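Local coordinates for protein small ribosomal subunit biogenesis GTPase RsgA (Thermotoga maritima, PDB 1U0L) that probably assists late maturation of the 30S ribosomal subunit as a circularly permuted, zinc-binding GTPase that hydrolyses GTP slowly and helps release RbfA, at residues Leu185-Ala188 / Leu193-Arg196; Ala214-Phe219 / Tyr224-Pro229. All coordinates share one frame; numbering follows the deposited sequence.

Overall arrangement
Both contacts lie in the circularly permuted GTPase domain, their centres about 9 Å apart, and follow one another along the chain. Contact 1 is at the surface and holds the loop residues 193-196 against the helix that starts at the P-loop, largely by leucine packing. Contact 2 is buried and pairs two sheet strands, so regular backbone hydrogen bonds are added to its apolar side chains. The two share a small hydrophobic layer: Leu-186 CD1 meets Val-225 CG1 at 3.6 Å, and Leu-193 CD2 meets Leu-217 CB at 3.8 Å. Leu-195, which touches GDP, and Arg-196 of contact 1 pack beside Asp-227 of contact 2.

Contact 1. Residues Leu185-Ala188 / Leu193-Arg196; sequences LLNA and LKLR
Leu-186 packs against Leu-193, Lys-194 and Leu-195 in a small apolar surface contact between helix 182-189, which follows the P-loop, and the loop that leads away from its C-terminal end. The chain doubles back on itself, bringing the CA atoms of Asn-187 and Leu-193 5.2 Å apart. Leu-186 gives the largest share of the interface. Its CG, anti to the backbone N (chi1 -174°), projects from the helix to meet CB of Leu-193 at 3.8 Å, and these two side chains cross at about a right angle. Beyond that branch point CD2 reaches past Leu-193 and lies against the peptide joining Lys-194 to Leu-195, 3.4 Å from C of Lys-194. The same methyl approaches CG of Leu-195 more loosely, at 4.2 Å. At the next residue, CB of Asn-187 sits 3.6 Å from the carbonyl O of Leu-193, while the poorly ordered Lys-194 runs alongside Asn-187 in the same direction. An alanine in place of Leu-186 would probably leave a gap against Leu-193 CB and the Lys-194 backbone, letting the loop shift on the helix. Phe-219 touches both Leu-186 and Leu-193, tying the cluster to the hairpin. Farther along, the backbone N of Leu-195 is hydrogen-bonded to OG of Ser-183, and the Leu-195 side chain touches Lys-182 and the bound GDP. The chain is not modelled from 197 to 209, just past this point; by its place between the P-loop helix and the next strand, this loop probably corresponds to the first switch region of other GTPases. Leucine packing, together with the Leu-195 N to Ser-183 OG bond, thus holds 193-195 against the helix with Leu-195 at the nucleotide, while the chain that follows is probably mobile.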
ATOM      1  N   LEU A 185     -11.982   6.367  -7.942  1.00 36.68           N
ATOM      2  CA  LEU A 185     -10.768   6.607  -8.730  1.00 36.37           C
ATOM      3  C   LEU A 185     -10.495   5.394  -9.613  1.00 35.31           C
ATOM      4  O   LEU A 185     -10.183   5.519 -10.794  1.00 33.87           O
ATOM      5  CB  LEU A 185      -9.574   6.858  -7.807  1.00 26.10           C
ATOM      6  CG  LEU A 185      -9.492   8.250  -7.182  1.00 24.30           C
ATOM      7  CD1 LEU A 185      -8.489   8.279  -6.042  1.00 21.47           C
ATOM      8  CD2 LEU A 185      -9.108   9.239  -8.264  1.00 24.00           C
ATOM      9  N   LEU A 186     -10.634   4.218  -9.012  1.00 30.52           N
ATOM     10  CA  LEU A 186     -10.424   2.953  -9.691  1.00 30.86           C
ATOM     11  C   LEU A 186     -11.237   2.894 -10.969  1.00 31.62           C
ATOM     12  O   LEU A 186     -10.726   2.517 -12.034  1.00 29.95           O
ATOM     13  CB  LEU A 186     -10.840   1.805  -8.777  1.00 38.68           C
ATOM     14  CG  LEU A 186     -10.559   0.397  -9.284  1.00 41.90           C
ATOM     15  CD1 LEU A 186      -9.093   0.264  -9.630  1.00 45.05           C
ATOM     16  CD2 LEU A 186     -10.936  -0.610  -8.210  1.00 43.88           C
ATOM     17  N   ASN A 187     -12.509   3.274 -10.859  1.00 37.83           N
ATOM     18  CA  ASN A 187     -13.409   3.246 -12.001  1.00 36.86           C
ATOM     19  C   ASN A 187     -13.075   4.327 -13.008  1.00 35.16           C
ATOM     20  O   ASN A 187     -13.392   4.200 -14.185  1.00 36.12           O
ATOM     21  CB  ASN A 187     -14.859   3.378 -11.542  1.00 37.86           C
ATOM     22  CG  ASN A 187     -15.844   3.030 -12.640  1.00 39.90           C
ATOM     23  OD1 ASN A 187     -16.076   3.819 -13.550  1.00 39.57           O
ATOM     24  ND2 ASN A 187     -16.413   1.829 -12.567  1.00 40.47           N
ATOM     25  N   ALA A 188     -12.437   5.391 -12.541  1.00 24.65           N
ATOM     26  CA  ALA A 188     -12.041   6.487 -13.417  1.00 24.67           C
ATOM     27  C   ALA A 188     -10.827   6.060 -14.251  1.00 25.67           C
ATOM     28  O   ALA A 188     -10.662   6.487 -15.400  1.00 25.15           O
ATOM     29  CB  ALA A 188     -11.695   7.728 -12.581  1.00 20.45           C
ATOM     30  N   LEU A 193     -13.963  -1.474 -13.350  1.00 47.68           N
ATOM     31  CA  LEU A 193     -13.281  -1.951 -12.149  1.00 48.75           C
ATOM     32  C   LEU A 193     -13.775  -1.254 -10.883  1.00 50.11           C
ATOM     33  O   LEU A 193     -14.084  -0.061 -10.900  1.00 50.18           O
ATOM     34  CB  LEU A 193     -11.776  -1.702 -12.267  1.00 32.39           C
ATOM     35  CG  LEU A 193     -10.959  -2.504 -13.270  1.00 30.02           C
ATOM     36  CD1 LEU A 193      -9.516  -2.060 -13.180  1.00 28.67           C
ATOM     37  CD2 LEU A 193     -11.082  -3.993 -12.966  1.00 30.53           C
ATOM     38  N   LYS A 194     -13.827  -1.988  -9.775  1.00 42.98           N
ATOM     39  CA  LYS A 194     -14.280  -1.391  -8.523  1.00 45.35           C
ATOM     40  C   LYS A 194     -13.859  -2.191  -7.304  1.00 44.69           C
ATOM     41  O   LYS A 194     -13.655  -3.401  -7.388  1.00 46.94           O
ATOM     42  CB  LYS A 194     -15.800  -1.248  -8.528  1.00 92.52           C
ATOM     43  CG  LYS A 194     -16.532  -2.569  -8.702  1.00 96.63           C
ATOM     44  CD  LYS A 194     -18.035  -2.371  -8.822  1.00100.69           C
ATOM     45  CE  LYS A 194     -18.390  -1.425  -9.968  1.00103.56           C
ATOM     46  NZ  LYS A 194     -17.866  -1.876 -11.291  1.00104.69           N
ATOM     47  N   LEU A 195     -13.732  -1.498  -6.174  1.00 25.26           N
ATOM     48  CA  LEU A 195     -13.352  -2.118  -4.912  1.00 25.91           C
ATOM     49  C   LEU A 195     -14.455  -3.029  -4.402  1.00 27.12           C
ATOM     50  O   LEU A 195     -15.577  -2.977  -4.891  1.00 28.59           O
ATOM     51  CB  LEU A 195     -13.073  -1.044  -3.873  1.00 40.46           C
ATOM     52  CG  LEU A 195     -11.844  -0.179  -4.141  1.00 40.81           C
ATOM     53  CD1 LEU A 195     -11.841   1.013  -3.193  1.00 42.29           C
ATOM     54  CD2 LEU A 195     -10.582  -1.017  -3.966  1.00 40.68           C
ATOM     55  N   ARG A 196     -14.149  -3.866  -3.420  1.00 45.67           N
ATOM     56  CA  ARG A 196     -15.164  -4.750  -2.871  1.00 48.98           C
ATOM     57  C   ARG A 196     -16.136  -3.949  -2.021  1.00 49.66           C
ATOM     58  O   ARG A 196     -16.930  -4.520  -1.277  1.00 51.36           O
ATOM     59  CB  ARG A 196     -14.527  -5.841  -2.014  1.00 81.32           C
ATOM     60  CG  ARG A 196     -14.215  -7.112  -2.766  1.00 84.80           C
ATOM     61  CD  ARG A 196     -15.451  -7.639  -3.478  1.00 87.66           C
ATOM     62  NE  ARG A 196     -15.385  -9.081  -3.698  1.00 92.33           N
ATOM     63  CZ  ARG A 196     -15.341  -9.984  -2.722  1.00 94.51           C
ATOM     64  NH1 ARG A 196     -15.354  -9.593  -1.452  1.00 96.64           N
ATOM     65  NH2 ARG A 196     -15.283 -11.277  -3.013  1.00 94.98           N
TER

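Contact 2. Residues Ala214-Phe219 / Tyr224-Pro229; sequences AQLLKF and YVVDTP
Leu-217 and Val-225 form the hydrogen-bonded pair of this antiparallel contact, N of Leu-217 giving to O of Val-225 at 2.8 Å. In return, N of Val-225 gives to O of Leu-217 at 3.0 Å. A more bent bond (136°) runs from N of Asp-227 to O of Gln-215, beyond the Leu-216/Val-226 pair. Leu-216 with Val-226 and Lys-218 with Tyr-224 are the non-hydrogen-bonded pairs. The two strands make a beta hairpin at one end of the GTPase sheet: 224-226 lies parallel to strand 171-175, and its chain runs into Asp-227, Thr-228 and Pro-229, the start of the DxxG motif of GTPases. Apolar contacts occupy both faces. On one, CD2 of Tyr-224 lies 3.8 Å from CB of Leu-216, and Ala-214 CB meets Val-226 CG1. On the other, Phe-219 CZ reaches Val-225 CB at 3.5 Å, its ring swung back over the neighbouring strand with CG anti to the carbonyl carbon (chi1 -84°). Among polar side chains, Tyr-224 OH is hydrogen-bonded to OE2 of Glu-26 in the N-terminal domain, and Lys-218 NZ makes a salt bridge to OE1 of the same residue. The Gln-215 amide and Asp-227 carboxylate stack loosely, their planes 19° apart.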
ATOM      1  N   ALA A 214      -8.712 -11.412  -1.109  1.00 43.54           N
ATOM      2  CA  ALA A 214      -8.651 -10.354  -2.100  1.00 38.31           C
ATOM      3  C   ALA A 214      -8.530 -10.959  -3.473  1.00 34.85           C
ATOM      4  O   ALA A 214      -8.461 -12.171  -3.622  1.00 36.36           O
ATOM      5  CB  ALA A 214      -7.462  -9.451  -1.833  1.00 58.24           C
ATOM      6  N   GLN A 215      -8.508 -10.103  -4.481  1.00 29.32           N
ATOM      7  CA  GLN A 215      -8.371 -10.538  -5.855  1.00 26.03           C
ATOM      8  C   GLN A 215      -7.497  -9.526  -6.540  1.00 25.91           C
ATOM      9  O   GLN A 215      -7.337  -8.405  -6.056  1.00 24.44           O
ATOM     10  CB  GLN A 215      -9.720 -10.569  -6.547  1.00 36.89           C
ATOM     11  CG  GLN A 215     -10.540 -11.778  -6.227  1.00 40.37           C
ATOM     12  CD  GLN A 215     -11.791 -11.830  -7.062  1.00 41.83           C
ATOM     13  OE1 GLN A 215     -11.798 -11.376  -8.210  1.00 44.71           O
ATOM     14  NE2 GLN A 215     -12.859 -12.394  -6.505  1.00 41.86           N
ATOM     15  N   LEU A 216      -6.910  -9.901  -7.664  1.00 41.73           N
ATOM     16  CA  LEU A 216      -6.090  -8.936  -8.358  1.00 40.74           C
ATOM     17  C   LEU A 216      -6.871  -8.549  -9.591  1.00 40.73           C
ATOM     18  O   LEU A 216      -7.376  -9.409 -10.300  1.00 42.67           O
ATOM     19  CB  LEU A 216      -4.729  -9.534  -8.724  1.00 24.33           C
ATOM     20  CG  LEU A 216      -3.850  -9.957  -7.542  1.00 20.47           C
ATOM     21  CD1 LEU A 216      -2.497 -10.379  -8.054  1.00 19.46           C
ATOM     22  CD2 LEU A 216      -3.684  -8.794  -6.569  1.00 20.88           C
ATOM     23  N   LEU A 217      -7.017  -7.254  -9.816  1.00 38.36           N
ATOM     24  CA  LEU A 217      -7.737  -6.787 -10.978  1.00 40.27           C
ATOM     25  C   LEU A 217      -6.690  -6.325 -11.969  1.00 43.04           C
ATOM     26  O   LEU A 217      -5.805  -5.538 -11.618  1.00 44.17           O
ATOM     27  CB  LEU A 217      -8.660  -5.635 -10.597  1.00 32.99           C
ATOM     28  CG  LEU A 217      -9.737  -6.033  -9.594  1.00 33.18           C
ATOM     29  CD1 LEU A 217     -10.434  -4.793  -9.066  1.00 33.92           C
ATOM     30  CD2 LEU A 217     -10.721  -6.984 -10.260  1.00 31.50           C
ATOM     31  N   LYS A 218      -6.775  -6.818 -13.202  1.00 35.65           N
ATOM     32  CA  LYS A 218      -5.798  -6.439 -14.203  1.00 36.90           C
ATOM     33  C   LYS A 218      -6.172  -5.103 -14.823  1.00 36.41           C
ATOM     34  O   LYS A 218      -7.334  -4.860 -15.144  1.00 37.28           O
ATOM     35  CB  LYS A 218      -5.710  -7.507 -15.292  1.00 70.73           C
ATOM     36  CG  LYS A 218      -4.522  -7.329 -16.229  1.00 76.49           C
ATOM     37  CD  LYS A 218      -4.571  -8.260 -17.433  1.00 81.18           C
ATOM     38  CE  LYS A 218      -4.568  -9.731 -17.035  1.00 84.75           C
ATOM     39  NZ  LYS A 218      -5.828 -10.157 -16.352  1.00 87.02           N
ATOM     40  N   PHE A 219      -5.182  -4.236 -14.983  1.00 35.99           N
ATOM     41  CA  PHE A 219      -5.416  -2.934 -15.584  1.00 37.52           C
ATOM     42  C   PHE A 219      -5.316  -3.014 -17.095  1.00 37.48           C
ATOM     43  O   PHE A 219      -4.534  -3.794 -17.645  1.00 36.20           O
ATOM     44  CB  PHE A 219      -4.396  -1.905 -15.087  1.00 46.97           C
ATOM     45  CG  PHE A 219      -4.757  -1.275 -13.775  1.00 48.07           C
ATOM     46  CD1 PHE A 219      -3.840  -1.249 -12.727  1.00 48.14           C
ATOM     47  CD2 PHE A 219      -6.008  -0.701 -13.589  1.00 47.32           C
ATOM     48  CE1 PHE A 219      -4.162  -0.661 -11.511  1.00 48.91           C
ATOM     49  CE2 PHE A 219      -6.342  -0.110 -12.376  1.00 48.34           C
ATOM     50  CZ  PHE A 219      -5.418  -0.091 -11.336  1.00 48.24           C
ATOM     51  N   TYR A 224      -1.614  -4.617 -11.898  1.00 42.84           N
ATOM     52  CA  TYR A 224      -2.777  -5.036 -11.142  1.00 42.77           C
ATOM     53  C   TYR A 224      -3.004  -4.172  -9.930  1.00 42.21           C
ATOM     54  O   TYR A 224      -2.078  -3.534  -9.420  1.00 42.44           O
ATOM     55  CB  TYR A 224      -2.633  -6.455 -10.623  1.00 45.19           C
ATOM     56  CG  TYR A 224      -2.296  -7.508 -11.632  1.00 50.32           C
ATOM     57  CD1 TYR A 224      -0.977  -7.707 -12.052  1.00 51.22           C
ATOM     58  CD2 TYR A 224      -3.274  -8.398 -12.078  1.00 52.18           C
ATOM     59  CE1 TYR A 224      -0.639  -8.775 -12.877  1.00 52.86           C
ATOM     60  CE2 TYR A 224      -2.946  -9.469 -12.904  1.00 55.02           C
ATOM     61  CZ  TYR A 224      -1.628  -9.655 -13.293  1.00 54.35           C
ATOM     62  OH  TYR A 224      -1.302 -10.750 -14.048  1.00 55.79           O
ATOM     63  N   VAL A 225      -4.253  -4.174  -9.472  1.00 44.57           N
ATOM     64  CA  VAL A 225      -4.637  -3.469  -8.260  1.00 42.34           C
ATOM     65  C   VAL A 225      -5.505  -4.434  -7.466  1.00 41.30           C
ATOM     66  O   VAL A 225      -6.321  -5.167  -8.030  1.00 41.83           O
ATOM     67  CB  VAL A 225      -5.412  -2.159  -8.523  1.00 24.27           C
ATOM     68  CG1 VAL A 225      -6.783  -2.447  -9.150  1.00 21.70           C
ATOM     69  CG2 VAL A 225      -5.533  -1.387  -7.196  1.00 21.42           C
ATOM     70  N   VAL A 226      -5.313  -4.433  -6.154  1.00 26.67           N
ATOM     71  CA  VAL A 226      -6.040  -5.344  -5.290  1.00 23.53           C
ATOM     72  C   VAL A 226      -7.534  -5.106  -5.149  1.00 24.65           C
ATOM     73  O   VAL A 226      -8.037  -3.996  -5.251  1.00 23.35           O
ATOM     74  CB  VAL A 226      -5.399  -5.399  -3.884  1.00  8.69           C
ATOM     75  CG1 VAL A 226      -5.830  -6.664  -3.161  1.00  4.88           C
ATOM     76  CG2 VAL A 226      -3.878  -5.369  -4.002  1.00  4.69           C
ATOM     77  N   ASP A 227      -8.215  -6.223  -4.946  1.00 43.76           N
ATOM     78  CA  ASP A 227      -9.651  -6.348  -4.754  1.00 44.07           C
ATOM     79  C   ASP A 227     -10.124  -5.336  -3.724  1.00 43.96           C
ATOM     80  O   ASP A 227     -10.828  -4.399  -4.044  1.00 43.13           O
ATOM     81  CB  ASP A 227      -9.912  -7.764  -4.242  1.00 46.32           C
ATOM     82  CG  ASP A 227     -11.307  -8.226  -4.486  1.00 49.22           C
ATOM     83  OD1 ASP A 227     -11.927  -7.715  -5.436  1.00 53.79           O
ATOM     84  OD2 ASP A 227     -11.771  -9.118  -3.739  1.00 50.42           O
ATOM     85  N   THR A 228      -9.706  -5.548  -2.481  1.00 46.32           N
ATOM     86  CA  THR A 228     -10.067  -4.697  -1.356  1.00 43.15           C
ATOM     87  C   THR A 228      -8.934  -3.696  -1.050  1.00 43.30           C
ATOM     88  O   THR A 228      -7.861  -3.764  -1.656  1.00 43.84           O
ATOM     89  CB  THR A 228     -10.377  -5.578  -0.116  1.00 35.93           C
ATOM     90  OG1 THR A 228      -9.170  -5.870   0.595  1.00 35.48           O
ATOM     91  CG2 THR A 228     -11.001  -6.909  -0.559  1.00 34.57           C
ATOM     92  N   PRO A 229      -9.162  -2.747  -0.116  1.00 28.53           N
ATOM     93  CA  PRO A 229      -8.134  -1.751   0.222  1.00 23.17           C
ATOM     94  C   PRO A 229      -7.077  -2.226   1.196  1.00 23.30           C
ATOM     95  O   PRO A 229      -7.302  -3.165   1.971  1.00 20.42           O
ATOM     96  CB  PRO A 229      -8.938  -0.581   0.796  1.00 15.36           C
ATOM     97  CG  PRO A 229     -10.313  -0.795   0.280  1.00 17.93           C
ATOM     98  CD  PRO A 229     -10.474  -2.295   0.372  1.00 18.53           C
TER